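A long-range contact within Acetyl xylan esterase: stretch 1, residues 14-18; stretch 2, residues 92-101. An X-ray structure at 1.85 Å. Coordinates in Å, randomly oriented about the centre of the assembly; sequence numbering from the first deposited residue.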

# COMPACT_ATOMS: atom_id res chain seq x y z
N ASN A 14 -7.29 -11.14 12.99
CA ASN A 14 -7.48 -10.12 14.02
C ASN A 14 -6.35 -10.14 15.05
O ASN A 14 -6.57 -10.20 16.26
CB ASN A 14 -8.85 -10.27 14.67
CG ASN A 14 -9.97 -9.83 13.75
OD1 ASN A 14 -9.98 -8.70 13.28
ND2 ASN A 14 -10.90 -10.73 13.47
N VAL A 15 -5.12 -10.09 14.53
CA VAL A 15 -3.92 -9.91 15.34
C VAL A 15 -3.64 -8.41 15.40
O VAL A 15 -3.49 -7.76 14.37
CB VAL A 15 -2.74 -10.67 14.73
CG1 VAL A 15 -1.48 -10.39 15.51
CG2 VAL A 15 -3.05 -12.17 14.68
N ASN A 16 -3.61 -7.86 16.61
CA ASN A 16 -3.32 -6.45 16.78
C ASN A 16 -1.82 -6.22 16.62
O ASN A 16 -1.01 -6.91 17.25
CB ASN A 16 -3.80 -5.95 18.14
CG ASN A 16 -3.69 -4.44 18.28
OD1 ASN A 16 -2.64 -3.92 18.64
ND2 ASN A 16 -4.77 -3.74 17.97
N TYR A 17 -1.45 -5.25 15.78
CA TYR A 17 -0.04 -4.97 15.52
C TYR A 17 0.47 -3.73 16.23
O TYR A 17 1.66 -3.43 16.14
CB TYR A 17 0.20 -4.85 14.00
CG TYR A 17 -0.54 -3.72 13.29
CD1 TYR A 17 -0.12 -2.41 13.42
CD2 TYR A 17 -1.63 -3.99 12.47
CE1 TYR A 17 -0.78 -1.38 12.76
CE2 TYR A 17 -2.29 -2.97 11.81
CZ TYR A 17 -1.86 -1.68 11.96
OH TYR A 17 -2.52 -0.65 11.31
N ALA A 18 -0.40 -2.99 16.93
CA ALA A 18 -0.01 -1.77 17.61
C ALA A 18 -0.04 -1.89 19.13
O ALA A 18 0.05 -0.87 19.83
CB ALA A 18 -0.91 -0.61 17.18
N GLN A 92 1.63 5.94 9.30
CA GLN A 92 2.17 5.45 10.56
C GLN A 92 1.59 4.08 10.90
O GLN A 92 2.28 3.22 11.46
CB GLN A 92 1.88 6.44 11.69
CG GLN A 92 2.74 7.68 11.67
CD GLN A 92 2.62 8.48 12.94
OE1 GLN A 92 2.04 8.02 13.93
NE2 GLN A 92 3.15 9.69 12.94
N ASP A 93 0.31 3.87 10.59
CA ASP A 93 -0.30 2.56 10.80
C ASP A 93 0.39 1.50 9.95
O ASP A 93 0.76 0.43 10.44
CB ASP A 93 -1.79 2.62 10.48
CG ASP A 93 -2.57 3.42 11.50
OD1 ASP A 93 -2.02 3.71 12.58
OD2 ASP A 93 -3.75 3.76 11.22
N VAL A 94 0.58 1.79 8.66
CA VAL A 94 1.25 0.85 7.77
C VAL A 94 2.65 0.54 8.29
O VAL A 94 3.06 -0.62 8.35
CB VAL A 94 1.30 1.42 6.33
CG1 VAL A 94 2.10 0.48 5.44
CG2 VAL A 94 -0.11 1.62 5.80
N LYS A 95 3.40 1.58 8.67
CA LYS A 95 4.76 1.35 9.16
C LYS A 95 4.76 0.46 10.39
O LYS A 95 5.61 -0.43 10.52
CB LYS A 95 5.43 2.70 9.45
CG LYS A 95 5.56 3.61 8.23
CD LYS A 95 6.77 3.26 7.37
CE LYS A 95 6.85 4.17 6.16
NZ LYS A 95 8.21 4.17 5.53
N ALA A 96 3.81 0.67 11.30
CA ALA A 96 3.72 -0.16 12.49
C ALA A 96 3.41 -1.60 12.13
O ALA A 96 3.95 -2.53 12.74
CB ALA A 96 2.66 0.40 13.45
N ALA A 97 2.53 -1.81 11.15
CA ALA A 97 2.24 -3.16 10.72
C ALA A 97 3.48 -3.84 10.15
O ALA A 97 3.73 -5.01 10.42
CB ALA A 97 1.12 -3.16 9.68
N ILE A 98 4.25 -3.11 9.34
CA ILE A 98 5.48 -3.66 8.77
C ILE A 98 6.44 -4.06 9.87
O ILE A 98 7.03 -5.15 9.84
CB ILE A 98 6.13 -2.64 7.81
CG1 ILE A 98 5.26 -2.42 6.57
CG2 ILE A 98 7.52 -3.11 7.43
CD1 ILE A 98 5.59 -1.16 5.82
N ARG A 99 6.63 -3.18 10.86
CA ARG A 99 7.54 -3.49 11.96
C ARG A 99 7.07 -4.72 12.73
O ARG A 99 7.88 -5.54 13.16
CB ARG A 99 7.64 -2.29 12.90
CG ARG A 99 8.31 -1.06 12.29
CD ARG A 99 8.70 -0.06 13.37
NE ARG A 99 7.55 0.46 14.12
CZ ARG A 99 6.87 1.55 13.78
NH1 ARG A 99 7.21 2.25 12.71
NH2 ARG A 99 5.84 1.94 14.52
N TYR A 100 5.75 -4.85 12.92
CA TYR A 100 5.22 -6.01 13.63
C TYR A 100 5.52 -7.29 12.88
O TYR A 100 5.93 -8.30 13.49
CB TYR A 100 3.72 -5.85 13.83
CG TYR A 100 3.11 -7.05 14.53
CD1 TYR A 100 2.67 -8.15 13.81
CD2 TYR A 100 2.99 -7.08 15.90
CE1 TYR A 100 2.13 -9.25 14.44
CE2 TYR A 100 2.45 -8.16 16.55
CZ TYR A 100 2.02 -9.25 15.81
OH TYR A 100 1.47 -10.33 16.46
N VAL A 101 5.32 -7.29 11.57
CA VAL A 101 5.53 -8.49 10.77
C VAL A 101 7.01 -8.86 10.75
O VAL A 101 7.39 -10.02 10.96
CB VAL A 101 4.98 -8.30 9.35
CG1 VAL A 101 5.37 -9.46 8.46
CG2 VAL A 101 3.46 -8.13 9.39
O HOH W 1 -0.48 -9.22 18.82
O HOH W 2 4.14 -2.51 15.42

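This is a small, largely apolar contact in which a short strand and the loop after it lie against one side of a helix, held by two tyrosine rings and bridged by two waters, with no direct hydrogen bond between the stretches. The two segments lie at least 76 residues apart in sequence wherever they touch, and together they bury 323 Å².

Residues 92-101 are helical throughout, with the usual i to i+4 bonds, such as Ala97 N to Asp93 O at 2.9 Å. The Tyr17 ring lies against both the side chains and the backbone of the helix, its CE1 3.3 Å from Asp93 O and its CD1 3.5 Å from Ala97 N. The nearest CA atoms across the contact are those of Tyr17 and Ala97, 5.6 Å apart.

Tyr17 is the centre of the contact, with 128 Å² covered by the helix. Its CA-to-CB bond points sideways, and chi1 in the p well (62°) lays the ring along the helix past Ala97, Ala96 and Asp93. The methyl of Ala97 sits almost exactly on the ring normal, with CB 3.8 Å from the centroid of the Tyr17 ring and 1° off axis, a CH-pi contact in which the ring face receives a compact apolar group. Ala96 adds a further apolar contact, its CB 3.9 Å from Tyr17 CE1. Farther along, Tyr17 OH comes within 3.5 Å of Asp93 CB; the hydroxyl finds its hydrogen bond elsewhere in the structure.

Tyr100 answers from the helix. Its CA-to-CB bond points toward stretch 1, and with chi1 t (178°) its ring reaches along the backbone there. Tyr17 CA lies over the face of this ring, 4.1 Å from the Tyr100 centroid and 28° off the normal, so the second CH-pi contact uses a backbone carbon. The two tyrosines also touch at their bases, Tyr17 CB to Tyr100 CB at 3.7 Å. At the far end of the Tyr100 ring, Val15, pointing toward the helix, packs its CG1 3.7 Å from Tyr100 CZ; Asn16, between Val15 and Tyr17, points away, and its OD1 accepts from Ala18 N at 3.0 Å.

Water supplies the polar links. Water 2 donates to both Tyr17 O and Ala96 O, at 2.7 Å each, joining two carbonyls that cannot bond to each other. Water 1 donates to Asn16 O at 2.8 Å and hydrogen-bonds Tyr100 OH at 3.3 Å. The rule to read here is alanine over one aromatic face, backbone over another, and water bridging polar atoms that make no direct bond across the contact.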